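Salmonella typhimurium DB7155 bacteriophage DET7 tailspike (Bacteriophage, PDB 2V5I) binds and probably hydrolyses the O-antigen polysaccharide of its Salmonella host, serving as a trimeric beta-helical receptor-binding protein of the phage tail. Local coordinates at residues S24-S27 with D31-T34. Residues are numbered along the deposited sequence; the frame is centred on the assembly and turned at random.
Sequences SDYS and DAVT
The ring of Y26 lies against helix 29-35 at D31 and A32, with the backbone of A32 over one face. The contact belongs to the N-terminal end of the parallel beta-helix of a P22-like tailspike. CA of A32 sits 3.7 Å from the centroid of the Y26 ring, 12° off the ring normal. This is a CH-pi contact made by a backbone carbon. The methyl CB of A32 packs 3.6 Å from CD1 of Y26, so the ring meets both CA and CB of A32. D31 lies on the CD2 side. Its carbonyl O approaches CD2 of Y26 obliquely, at 3.8 Å.

The loop after strand 20-22 turns back on the helix that leads to strand 39-42. A32 is buried and also touches L23 in the loop and L40 of strand 39-42.

CG of Y26 is anti to the carbonyl carbon, chi1 -51°. This torsion directs the ring to the helix. At its far end OH of Y26 hydrogen-bonds OD2 of D35, in the same helix, so the helix holds the tyrosine at its hydroxyl as well as through the ring face. K15 of a neighbouring subunit packs on Y26 and D25, so the tyrosine is also part of the trimer interface.

Between the two segments, a water joins the loop backbone to D31. S27 is exposed. The carboxylate of D31 reaches the backbone of S27 through this one water molecule. That water accepts a hydrogen bond from N of S27 at 2.9 Å and donates one to OD2 of D31, also at 2.9 Å.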
ATOM      1  N   SER A  24     -39.185 -27.376   3.648  1.00 13.78           N
ATOM      2  CA  SER A  24     -39.835 -28.580   3.072  1.00 14.84           C
ATOM      3  C   SER A  24     -41.021 -29.093   3.875  1.00 16.63           C
ATOM      4  O   SER A  24     -41.818 -29.892   3.347  1.00 17.79           O
ATOM      5  CB  SER A  24     -38.810 -29.699   2.894  1.00 16.67           C
ATOM      6  OG  SER A  24     -38.330 -30.180   4.147  1.00 16.55           O
ATOM      7  N   ASP A  25     -41.163 -28.675   5.126  1.00 14.09           N
ATOM      8  CA  ASP A  25     -42.316 -29.029   5.953  1.00 14.05           C
ATOM      9  C   ASP A  25     -43.500 -28.099   5.760  1.00 15.42           C
ATOM     10  O   ASP A  25     -44.533 -28.298   6.402  1.00 17.45           O
ATOM     11  CB  ASP A  25     -41.954 -29.028   7.435  1.00 13.67           C
ATOM     12  CG  ASP A  25     -41.094 -30.205   7.849  1.00 19.42           C
ATOM     13  OD1 ASP A  25     -41.148 -31.267   7.189  1.00 21.83           O
ATOM     14  OD2 ASP A  25     -40.378 -30.080   8.869  1.00 21.92           O
ATOM     15  N   TYR A  26     -43.376 -27.089   4.887  1.00 17.03           N
ATOM     16  CA  TYR A  26     -44.434 -26.106   4.619  1.00 18.25           C
ATOM     17  C   TYR A  26     -44.674 -25.959   3.122  1.00 19.71           C
ATOM     18  O   TYR A  26     -43.955 -26.535   2.310  1.00 23.15           O
ATOM     19  CB  TYR A  26     -44.074 -24.732   5.220  1.00 18.89           C
ATOM     20  CG  TYR A  26     -43.683 -24.859   6.652  1.00 18.63           C
ATOM     21  CD1 TYR A  26     -42.407 -25.238   6.994  1.00 18.88           C
ATOM     22  CD2 TYR A  26     -44.618 -24.648   7.676  1.00 16.24           C
ATOM     23  CE1 TYR A  26     -42.041 -25.417   8.295  1.00 19.40           C
ATOM     24  CE2 TYR A  26     -44.268 -24.823   8.990  1.00 19.81           C
ATOM     25  CZ  TYR A  26     -42.966 -25.206   9.292  1.00 18.81           C
ATOM     26  OH  TYR A  26     -42.640 -25.362  10.606  1.00 20.81           O
ATOM     27  N   SER A  27     -45.691 -25.180   2.752  0.50 19.68           N
ATOM     28  CA  SER A  27     -46.042 -24.957   1.339  0.50 19.56           C
ATOM     29  C   SER A  27     -46.053 -23.465   0.944  0.50 17.97           C
ATOM     30  O   SER A  27     -46.513 -23.117  -0.143  0.50 16.84           O
ATOM     31  CB  SER A  27     -47.388 -25.611   0.999  0.50 19.71           C
ATOM     32  OG  SER A  27     -48.443 -24.940   1.657  0.50 22.37           O
ATOM     33  N   ASP A  31     -45.483 -19.359   5.434  1.00 13.00           N
ATOM     34  CA  ASP A  31     -45.900 -20.345   6.414  1.00 14.89           C
ATOM     35  C   ASP A  31     -44.711 -20.814   7.263  1.00 14.29           C
ATOM     36  O   ASP A  31     -44.809 -20.983   8.487  1.00 14.23           O
ATOM     37  CB  ASP A  31     -46.578 -21.533   5.742  1.00 16.27           C
ATOM     38  CG  ASP A  31     -48.005 -21.207   5.235  1.00 22.55           C
ATOM     39  OD1 ASP A  31     -48.555 -20.192   5.677  1.00 26.70           O
ATOM     40  OD2 ASP A  31     -48.536 -21.967   4.370  1.00 26.03           O
ATOM     41  N   ALA A  32     -43.562 -21.056   6.617  1.00 12.15           N
ATOM     42  CA  ALA A  32     -42.377 -21.482   7.387  1.00 11.10           C
ATOM     43  C   ALA A  32     -41.908 -20.392   8.344  1.00 11.07           C
ATOM     44  O   ALA A  32     -41.637 -20.656   9.517  1.00 12.05           O
ATOM     45  CB  ALA A  32     -41.252 -21.870   6.424  1.00 12.13           C
ATOM     46  N   VAL A  33     -41.836 -19.174   7.837  1.00  9.72           N
ATOM     47  CA  VAL A  33     -41.373 -18.017   8.639  1.00 10.34           C
ATOM     48  C   VAL A  33     -42.287 -17.762   9.826  1.00 10.91           C
ATOM     49  O   VAL A  33     -41.828 -17.458  10.917  1.00 14.36           O
ATOM     50  CB  VAL A  33     -41.196 -16.748   7.775  1.00 10.57           C
ATOM     51  CG1 VAL A  33     -40.958 -15.488   8.625  1.00 12.15           C
ATOM     52  CG2 VAL A  33     -40.004 -16.958   6.870  1.00 11.48           C
ATOM     53  N   THR A  34     -43.578 -17.900   9.635  1.00 11.93           N
ATOM     54  CA  THR A  34     -44.572 -17.723  10.720  1.00 12.42           C
ATOM     55  C   THR A  34     -44.281 -18.680  11.879  1.00 14.55           C
ATOM     56  O   THR A  34     -44.331 -18.282  13.061  1.00 13.59           O
ATOM     57  CB  THR A  34     -46.000 -17.887  10.176  1.00 13.98           C
ATOM     58  OG1 THR A  34     -46.272 -16.806   9.287  1.00 14.47           O
ATOM     59  CG2 THR A  34     -47.033 -17.846  11.296  1.00 15.33           C
TER
HETATM   60  O   HOH W   1     -47.604 -24.688   4.923  1.00 28.04           O